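Local coordinates for tegument protein VP22 (Human herpesvirus 1, PDB 4XAL), which is a herpesvirus tegument protein that supports late viral mRNA accumulation and translation, modulates the virion host shutoff RNase and stabilises microtubules during infection, at residues G56-M61 and K99-R104; V68-M73 and N83-I88. All coordinates share one frame; numbering follows the deposited sequence.

Interaction 1: residues G56-M61 and K99-R104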
ATOM      1  N   GLY A  56      -2.660   2.591  -1.594  1.00 15.37           N
ATOM      2  CA  GLY A  56      -3.271   1.384  -1.052  1.00 15.64           C
ATOM      3  C   GLY A  56      -2.357   0.168  -1.106  1.00 17.67           C
ATOM      4  O   GLY A  56      -2.286  -0.612  -0.147  1.00 14.22           O
ATOM      5  N   ARG A  57      -1.664  -0.009  -2.228  1.00 13.24           N
ATOM      6  CA  ARG A  57      -0.741  -1.137  -2.381  1.00 15.41           C
ATOM      7  C   ARG A  57       0.403  -1.100  -1.399  1.00 16.24           C
ATOM      8  O   ARG A  57       0.775  -2.127  -0.822  1.00 15.84           O
ATOM      9  CB  ARG A  57      -0.143  -1.171  -3.789  1.00 16.06           C
ATOM     10  CG  ARG A  57      -1.069  -1.607  -4.853  1.00 19.30           C
ATOM     11  CD  ARG A  57      -0.209  -1.957  -6.077  1.00 23.81           C
ATOM     12  NE  ARG A  57      -0.989  -2.060  -7.285  1.00 27.91           N
ATOM     13  CZ  ARG A  57      -0.448  -2.063  -8.495  1.00 21.45           C
ATOM     14  NH1 ARG A  57       0.870  -1.972  -8.622  1.00 24.32           N
ATOM     15  NH2 ARG A  57      -1.222  -2.150  -9.559  1.00 29.80           N
ATOM     16  N   LEU A  58       1.009   0.075  -1.244  1.00 14.17           N
ATOM     17  CA  LEU A  58       2.108   0.221  -0.304  1.00 12.70           C
ATOM     18  C   LEU A  58       1.640   0.000   1.124  1.00 15.70           C
ATOM     19  O   LEU A  58       2.338  -0.632   1.924  1.00 17.88           O
ATOM     20  CB  LEU A  58       2.748   1.601  -0.442  1.00 12.68           C
ATOM     21  CG  LEU A  58       3.555   1.683  -1.740  1.00 14.40           C
ATOM     22  CD1 LEU A  58       3.731   3.134  -2.199  1.00 14.22           C
ATOM     23  CD2 LEU A  58       4.908   1.020  -1.521  1.00 18.18           C
ATOM     24  N   ALA A  59       0.476   0.538   1.459  1.00 14.42           N
ATOM     25  CA  ALA A  59      -0.063   0.337   2.800  1.00 13.07           C
ATOM     26  C   ALA A  59      -0.296  -1.145   3.056  1.00 16.79           C
ATOM     27  O   ALA A  59       0.075  -1.659   4.115  1.00 17.34           O
ATOM     28  CB  ALA A  59      -1.339   1.100   2.979  1.00 15.04           C
ATOM     29  N   ALA A  60      -0.916  -1.831   2.098  1.00 14.43           N
ATOM     30  CA  ALA A  60      -1.148  -3.281   2.237  1.00 15.89           C
ATOM     31  C   ALA A  60       0.174  -4.017   2.452  1.00 18.51           C
ATOM     32  O   ALA A  60       0.282  -4.873   3.329  1.00 17.86           O
ATOM     33  CB  ALA A  60      -1.876  -3.838   1.013  1.00 17.14           C
ATOM     34  N   MET A  61       1.187  -3.689   1.656  1.00 16.26           N
ATOM     35  CA  MET A  61       2.454  -4.406   1.758  1.00 22.12           C
ATOM     36  C   MET A  61       3.098  -4.197   3.128  1.00 21.45           C
ATOM     37  O   MET A  61       3.542  -5.160   3.763  1.00 21.50           O
ATOM     38  CB  MET A  61       3.414  -3.982   0.636  1.00 19.30           C
ATOM     39  CG  MET A  61       4.722  -4.754   0.619  1.00 29.73           C
ATOM     40  SD  MET A  61       6.002  -4.009   1.656  1.00 44.92           S
ATOM     41  CE  MET A  61       6.426  -2.539   0.716  1.00 36.82           C
ATOM     42  N   LYS A  99       8.292  11.521  -4.371  1.00 18.82           N
ATOM     43  CA  LYS A  99       8.214  11.400  -5.825  1.00 20.16           C
ATOM     44  C   LYS A  99       8.320   9.955  -6.306  1.00 21.67           C
ATOM     45  O   LYS A  99       7.955   9.646  -7.436  1.00 24.78           O
ATOM     46  CB  LYS A  99       9.313  12.241  -6.488  1.00 30.49           C
ATOM     47  CG  LYS A  99      10.726  11.691  -6.288  1.00 36.06           C
ATOM     48  CD  LYS A  99      11.764  12.528  -7.036  1.00 42.96           C
ATOM     49  CE  LYS A  99      13.178  12.139  -6.649  1.00 41.98           C
ATOM     50  NZ  LYS A  99      13.448  10.696  -6.904  1.00 55.28           N
ATOM     51  N   ASN A 100       8.817   9.070  -5.446  1.00 21.43           N
ATOM     52  CA  ASN A 100       9.010   7.673  -5.822  1.00 22.39           C
ATOM     53  C   ASN A 100       7.792   6.787  -5.592  1.00 20.31           C
ATOM     54  O   ASN A 100       7.891   5.568  -5.726  1.00 19.81           O
ATOM     55  CB  ASN A 100      10.194   7.090  -5.052  1.00 27.39           C
ATOM     56  CG  ASN A 100      11.501   7.758  -5.410  1.00 36.12           C
ATOM     57  OD1 ASN A 100      11.809   7.949  -6.588  1.00 38.86           O
ATOM     58  ND2 ASN A 100      12.275   8.128  -4.395  1.00 38.91           N
ATOM     59  N   LEU A 101       6.655   7.392  -5.242  1.00 17.59           N
ATOM     60  CA  LEU A 101       5.440   6.644  -4.902  1.00 14.50           C
ATOM     61  C   LEU A 101       5.112   5.511  -5.883  1.00 16.48           C
ATOM     62  O   LEU A 101       4.975   4.359  -5.473  1.00 15.36           O
ATOM     63  CB  LEU A 101       4.233   7.578  -4.822  1.00 14.88           C
ATOM     64  CG  LEU A 101       2.892   6.896  -4.511  1.00 15.23           C
ATOM     65  CD1 LEU A 101       2.842   6.454  -3.049  1.00 16.49           C
ATOM     66  CD2 LEU A 101       1.742   7.834  -4.805  1.00 17.52           C
ATOM     67  N   LEU A 102       4.987   5.824  -7.174  1.00 16.79           N
ATOM     68  CA  LEU A 102       4.574   4.790  -8.138  1.00 14.51           C
ATOM     69  C   LEU A 102       5.648   3.718  -8.344  1.00 18.29           C
ATOM     70  O   LEU A 102       5.347   2.516  -8.416  1.00 17.40           O
ATOM     71  CB  LEU A 102       4.214   5.422  -9.492  1.00 15.72           C
ATOM     72  CG  LEU A 102       3.051   6.425  -9.508  1.00 16.32           C
ATOM     73  CD1 LEU A 102       2.549   6.594 -10.939  1.00 16.96           C
ATOM     74  CD2 LEU A 102       1.909   5.995  -8.589  1.00 15.50           C
ATOM     75  N   GLN A 103       6.893   4.161  -8.466  1.00 18.34           N
ATOM     76  CA  GLN A 103       8.027   3.246  -8.581  1.00 25.87           C
ATOM     77  C   GLN A 103       8.012   2.216  -7.454  1.00 24.98           C
ATOM     78  O   GLN A 103       8.094   1.005  -7.689  1.00 24.57           O
ATOM     79  CB  GLN A 103       9.336   4.034  -8.565  1.00 30.23           C
ATOM     80  CG  GLN A 103      10.574   3.182  -8.328  1.00 41.31           C
ATOM     81  CD  GLN A 103      11.303   2.853  -9.613  1.00 45.63           C
ATOM     82  OE1 GLN A 103      11.360   3.671 -10.537  1.00 49.76           O
ATOM     83  NE2 GLN A 103      11.875   1.655  -9.679  1.00 48.72           N
ATOM     84  N   ARG A 104       7.870   2.702  -6.229  1.00 19.11           N
ATOM     85  CA  ARG A 104       7.880   1.832  -5.058  1.00 21.18           C
ATOM     86  C   ARG A 104       6.697   0.878  -5.075  1.00 20.56           C
ATOM     87  O   ARG A 104       6.831  -0.288  -4.709  1.00 23.28           O
ATOM     88  CB  ARG A 104       7.860   2.648  -3.760  1.00 22.59           C
ATOM     89  CG  ARG A 104       9.041   3.582  -3.537  1.00 30.23           C
ATOM     90  CD  ARG A 104      10.292   2.841  -3.099  1.00 36.93           C
ATOM     91  NE  ARG A 104      11.200   2.669  -4.226  1.00 44.78           N
ATOM     92  CZ  ARG A 104      12.156   3.534  -4.544  1.00 43.33           C
ATOM     93  NH1 ARG A 104      12.326   4.629  -3.814  1.00 46.66           N
ATOM     94  NH2 ARG A 104      12.939   3.302  -5.593  1.00 50.82           N
TER
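Leu58, on the long helix 41-74 of the VP22 core domain, carries this contact, a helix-on-helix packing against the first turn of the short C-terminal helix 101-107. Walking along 56-61, Arg57 comes first: its CB faces the short helix, but the side chain packs on Leu26 and Asn106, with NH2 hydrogen-bonded to Arg24 O. Next is Leu58 itself. Its first torsion (chi1 -72°) carries CG toward the short helix, and chi2 near anti (157°) spreads CD1 to Leu101 and CD2 to Arg104, one turn apart. Leu58 CD1 meets Leu101 CD1 at 3.5 Å, the two side chains crossing obliquely, and also lies 3.7 Å from Leu101 O. Leu58 CD2 rests on the backbone of the arginine, 3.9 Å from Arg104 O. Ala105 adds a further surface to the seat of Leu58, while Leu101 reaches back to Phe51 and Ala54 on the long helix. Met61, a turn on, has its partner beyond this pair of segments, at Leu108. No hydrogen bond crosses the join; it is van der Waals packing of leucine methyls on side chain and main chain. Of the Arg104 side chain it is the base that takes part, CB lying 4.0 Å from Leu58 CD2, and the bent chain (chi2 -76°) carries the guanidinium off.

Interaction 2: residues V68-M73 and N83-I88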
ATOM      1  N   VAL A  68       3.098 -10.324   9.518  1.00 15.55           N
ATOM      2  CA  VAL A  68       4.002 -11.476   9.497  1.00 19.71           C
ATOM      3  C   VAL A  68       4.901 -11.462  10.735  1.00 22.02           C
ATOM      4  O   VAL A  68       5.115 -12.494  11.378  1.00 20.72           O
ATOM      5  CB  VAL A  68       4.879 -11.493   8.226  1.00 19.10           C
ATOM      6  CG1 VAL A  68       6.060 -12.449   8.392  1.00 21.35           C
ATOM      7  CG2 VAL A  68       4.054 -11.880   7.003  1.00 20.58           C
ATOM      8  N   GLN A  69       5.423 -10.283  11.068  1.00 19.72           N
ATOM      9  CA  GLN A  69       6.311 -10.137  12.219  1.00 19.90           C
ATOM     10  C   GLN A  69       5.593 -10.497  13.509  1.00 23.93           C
ATOM     11  O   GLN A  69       6.096 -11.292  14.319  1.00 18.56           O
ATOM     12  CB  GLN A  69       6.848  -8.704  12.296  1.00 26.75           C
ATOM     13  CG  GLN A  69       7.723  -8.436  13.511  1.00 37.98           C
ATOM     14  CD  GLN A  69       8.534  -7.154  13.374  1.00 54.11           C
ATOM     15  OE1 GLN A  69       9.636  -7.162  12.824  1.00 62.78           O
ATOM     16  NE2 GLN A  69       7.989  -6.049  13.875  1.00 56.26           N
ATOM     17  N   LEU A  70       4.413  -9.915  13.688  1.00 17.07           N
ATOM     18  CA  LEU A  70       3.594 -10.178  14.860  1.00 20.26           C
ATOM     19  C   LEU A  70       3.210 -11.656  14.957  1.00 20.13           C
ATOM     20  O   LEU A  70       3.261 -12.253  16.040  1.00 16.16           O
ATOM     21  CB  LEU A  70       2.339  -9.302  14.831  1.00 18.13           C
ATOM     22  CG  LEU A  70       1.293  -9.584  15.900  1.00 20.67           C
ATOM     23  CD1 LEU A  70       1.858  -9.274  17.274  1.00 27.44           C
ATOM     24  CD2 LEU A  70       0.054  -8.750  15.624  1.00 23.46           C
ATOM     25  N   TRP A  71       2.814 -12.243  13.833  1.00 15.69           N
ATOM     26  CA  TRP A  71       2.468 -13.662  13.806  1.00 16.59           C
ATOM     27  C   TRP A  71       3.660 -14.539  14.200  1.00 20.27           C
ATOM     28  O   TRP A  71       3.536 -15.443  15.027  1.00 18.36           O
ATOM     29  CB  TRP A  71       1.970 -14.060  12.419  1.00 18.10           C
ATOM     30  CG  TRP A  71       1.600 -15.501  12.296  1.00 16.57           C
ATOM     31  CD1 TRP A  71       2.445 -16.555  12.120  1.00 16.60           C
ATOM     32  CD2 TRP A  71       0.273 -16.042  12.318  1.00 15.93           C
ATOM     33  NE1 TRP A  71       1.721 -17.731  12.036  1.00 18.61           N
ATOM     34  CE2 TRP A  71       0.389 -17.436  12.163  1.00 15.58           C
ATOM     35  CE3 TRP A  71      -0.999 -15.478  12.467  1.00 14.04           C
ATOM     36  CZ2 TRP A  71      -0.723 -18.280  12.131  1.00 15.68           C
ATOM     37  CZ3 TRP A  71      -2.099 -16.317  12.442  1.00 12.60           C
ATOM     38  CH2 TRP A  71      -1.951 -17.703  12.284  1.00 15.09           C
ATOM     39  N   ASP A  72       4.807 -14.270  13.591  1.00 18.72           N
ATOM     40  CA  ASP A  72       6.015 -15.052  13.834  1.00 25.18           C
ATOM     41  C   ASP A  72       6.477 -14.996  15.288  1.00 23.40           C
ATOM     42  O   ASP A  72       6.974 -15.989  15.818  1.00 29.39           O
ATOM     43  CB  ASP A  72       7.141 -14.577  12.917  1.00 23.10           C
ATOM     44  CG  ASP A  72       6.966 -15.050  11.490  1.00 24.70           C
ATOM     45  OD1 ASP A  72       6.057 -15.872  11.232  1.00 27.18           O
ATOM     46  OD2 ASP A  72       7.751 -14.618  10.630  1.00 27.38           O
ATOM     47  N   MET A  73       6.320 -13.839  15.919  1.00 19.57           N
ATOM     48  CA  MET A  73       6.679 -13.659  17.327  1.00 24.65           C
ATOM     49  C   MET A  73       5.725 -14.386  18.277  1.00 28.53           C
ATOM     50  O   MET A  73       6.124 -14.851  19.347  1.00 23.64           O
ATOM     51  CB  MET A  73       6.694 -12.172  17.678  1.00 28.03           C
ATOM     52  CG  MET A  73       7.866 -11.400  17.088  1.00 33.38           C
ATOM     53  SD  MET A  73       7.592  -9.618  17.167  1.00 51.74           S
ATOM     54  CE  MET A  73       6.566  -9.492  18.627  1.00 44.17           C
ATOM     55  N   ASN A  83      -7.492 -16.504  18.731  1.00 14.36           N
ATOM     56  CA  ASN A  83      -8.436 -15.598  19.377  1.00 19.63           C
ATOM     57  C   ASN A  83      -7.717 -14.546  20.217  1.00 19.71           C
ATOM     58  O   ASN A  83      -8.064 -13.367  20.197  1.00 18.59           O
ATOM     59  CB  ASN A  83      -9.411 -16.390  20.254  1.00 22.59           C
ATOM     60  CG  ASN A  83     -10.488 -15.521  20.874  1.00 35.18           C
ATOM     61  OD1 ASN A  83     -11.141 -14.738  20.183  1.00 43.26           O
ATOM     62  ND2 ASN A  83     -10.691 -15.666  22.182  1.00 43.71           N
ATOM     63  N   GLU A  84      -6.716 -14.989  20.971  1.00 15.95           N
ATOM     64  CA  GLU A  84      -5.912 -14.086  21.782  1.00 15.93           C
ATOM     65  C   GLU A  84      -5.139 -13.091  20.921  1.00 15.65           C
ATOM     66  O   GLU A  84      -5.080 -11.884  21.224  1.00 16.20           O
ATOM     67  CB  GLU A  84      -4.945 -14.896  22.658  1.00 17.43           C
ATOM     68  CG  GLU A  84      -5.662 -15.693  23.736  1.00 18.40           C
ATOM     69  CD  GLU A  84      -4.871 -16.892  24.225  1.00 22.61           C
ATOM     70  OE1 GLU A  84      -3.703 -17.063  23.831  1.00 20.67           O
ATOM     71  OE2 GLU A  84      -5.431 -17.686  25.004  1.00 31.08           O
ATOM     72  N   LEU A  85      -4.527 -13.596  19.858  1.00 14.21           N
ATOM     73  CA  LEU A  85      -3.705 -12.745  19.001  1.00 15.07           C
ATOM     74  C   LEU A  85      -4.566 -11.668  18.338  1.00 16.26           C
ATOM     75  O   LEU A  85      -4.164 -10.506  18.251  1.00 16.58           O
ATOM     76  CB  LEU A  85      -2.980 -13.579  17.946  1.00 15.70           C
ATOM     77  CG  LEU A  85      -2.230 -12.790  16.871  1.00 16.86           C
ATOM     78  CD1 LEU A  85      -1.044 -12.047  17.481  1.00 20.31           C
ATOM     79  CD2 LEU A  85      -1.775 -13.700  15.740  1.00 17.44           C
ATOM     80  N   LEU A  86      -5.753 -12.058  17.871  1.00 18.07           N
ATOM     81  CA  LEU A  86      -6.678 -11.098  17.266  1.00 16.57           C
ATOM     82  C   LEU A  86      -6.954  -9.938  18.214  1.00 20.50           C
ATOM     83  O   LEU A  86      -6.994  -8.781  17.802  1.00 16.90           O
ATOM     84  CB  LEU A  86      -7.988 -11.782  16.883  1.00 18.85           C
ATOM     85  CG  LEU A  86      -7.900 -12.800  15.751  1.00 19.16           C
ATOM     86  CD1 LEU A  86      -9.225 -13.563  15.625  1.00 20.73           C
ATOM     87  CD2 LEU A  86      -7.576 -12.102  14.456  1.00 19.22           C
ATOM     88  N   GLY A  87      -7.124 -10.252  19.495  1.00 16.48           N
ATOM     89  CA  GLY A  87      -7.406  -9.227  20.485  1.00 19.49           C
ATOM     90  C   GLY A  87      -6.328  -8.174  20.654  1.00 19.70           C
ATOM     91  O   GLY A  87      -6.620  -7.042  21.051  1.00 26.54           O
ATOM     92  N   ILE A  88      -5.081  -8.525  20.363  1.00 17.25           N
ATOM     93  CA  ILE A  88      -3.982  -7.584  20.544  1.00 20.24           C
ATOM     94  C   ILE A  88      -3.426  -7.019  19.247  1.00 25.41           C
ATOM     95  O   ILE A  88      -2.447  -6.277  19.260  1.00 23.80           O
ATOM     96  CB  ILE A  88      -2.809  -8.228  21.312  1.00 23.83           C
ATOM     97  CG1 ILE A  88      -2.203  -9.372  20.499  1.00 23.31           C
ATOM     98  CG2 ILE A  88      -3.284  -8.739  22.651  1.00 28.46           C
ATOM     99  CD1 ILE A  88      -0.833  -9.784  20.974  1.00 28.07           C
TER
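In Leu70, Trp71 and Leu85 alike the first torsion places CG opposite the backbone N (chi1 173°, 180° and 172°), and from these positions the three side chains meet in the packing between two consecutive helices joined by a short connection. The last turns of helix 41-74 supply Leu70 and Trp71; helix 79-88 supplies Leu85, whose two methyl branches divide the work. Leu85 CD1 lies against the branched end of Leu70, 3.7 Å from Leu70 CG and 3.9 Å from Leu70 CD2, and the two leucines lie alongside, pointing opposite ways. The other branch goes to the tryptophan, which Leu85 crosses at about a right angle. Pro76, in the connection, packs on both Trp71 and Leu85, and Thr89 covers Leu70 while its OG1 is hydrogen-bonded to Leu85 O. The leucines are buried, whereas the indole remains largely exposed. No hydrogen bond spans the two segments, so the helices are held together here by apolar packing. Leu85 probably forms part of a nuclear export signal; in this model its side chain is turned inward against helix 41-74. On the tryptophan, the atom nearest Leu85 CD2 is Trp71 CE3, on the six-membered ring, at 3.8 Å.

In the fold
Both contacts are built on helix 41-74, the long spine of the core domain, and their centres lie 25 Å apart. Interaction 1 has its centre about 5 Å from the centre of the folded chain, while that of interaction 2 is about 21 Å from it, at the C-terminal end of the long helix. Along the sequence the order is 56-61, 68-73, 83-88, 99-104: helix 79-88 turns across the end of the spine, then the chain runs back through strand 91-94 to helix 101-107. The two contacts do not touch, their nearest atoms being about 7 Å apart. All four segments fall within the region that interacts with gE, whose binding recruits VP22 to the Golgi and into virions.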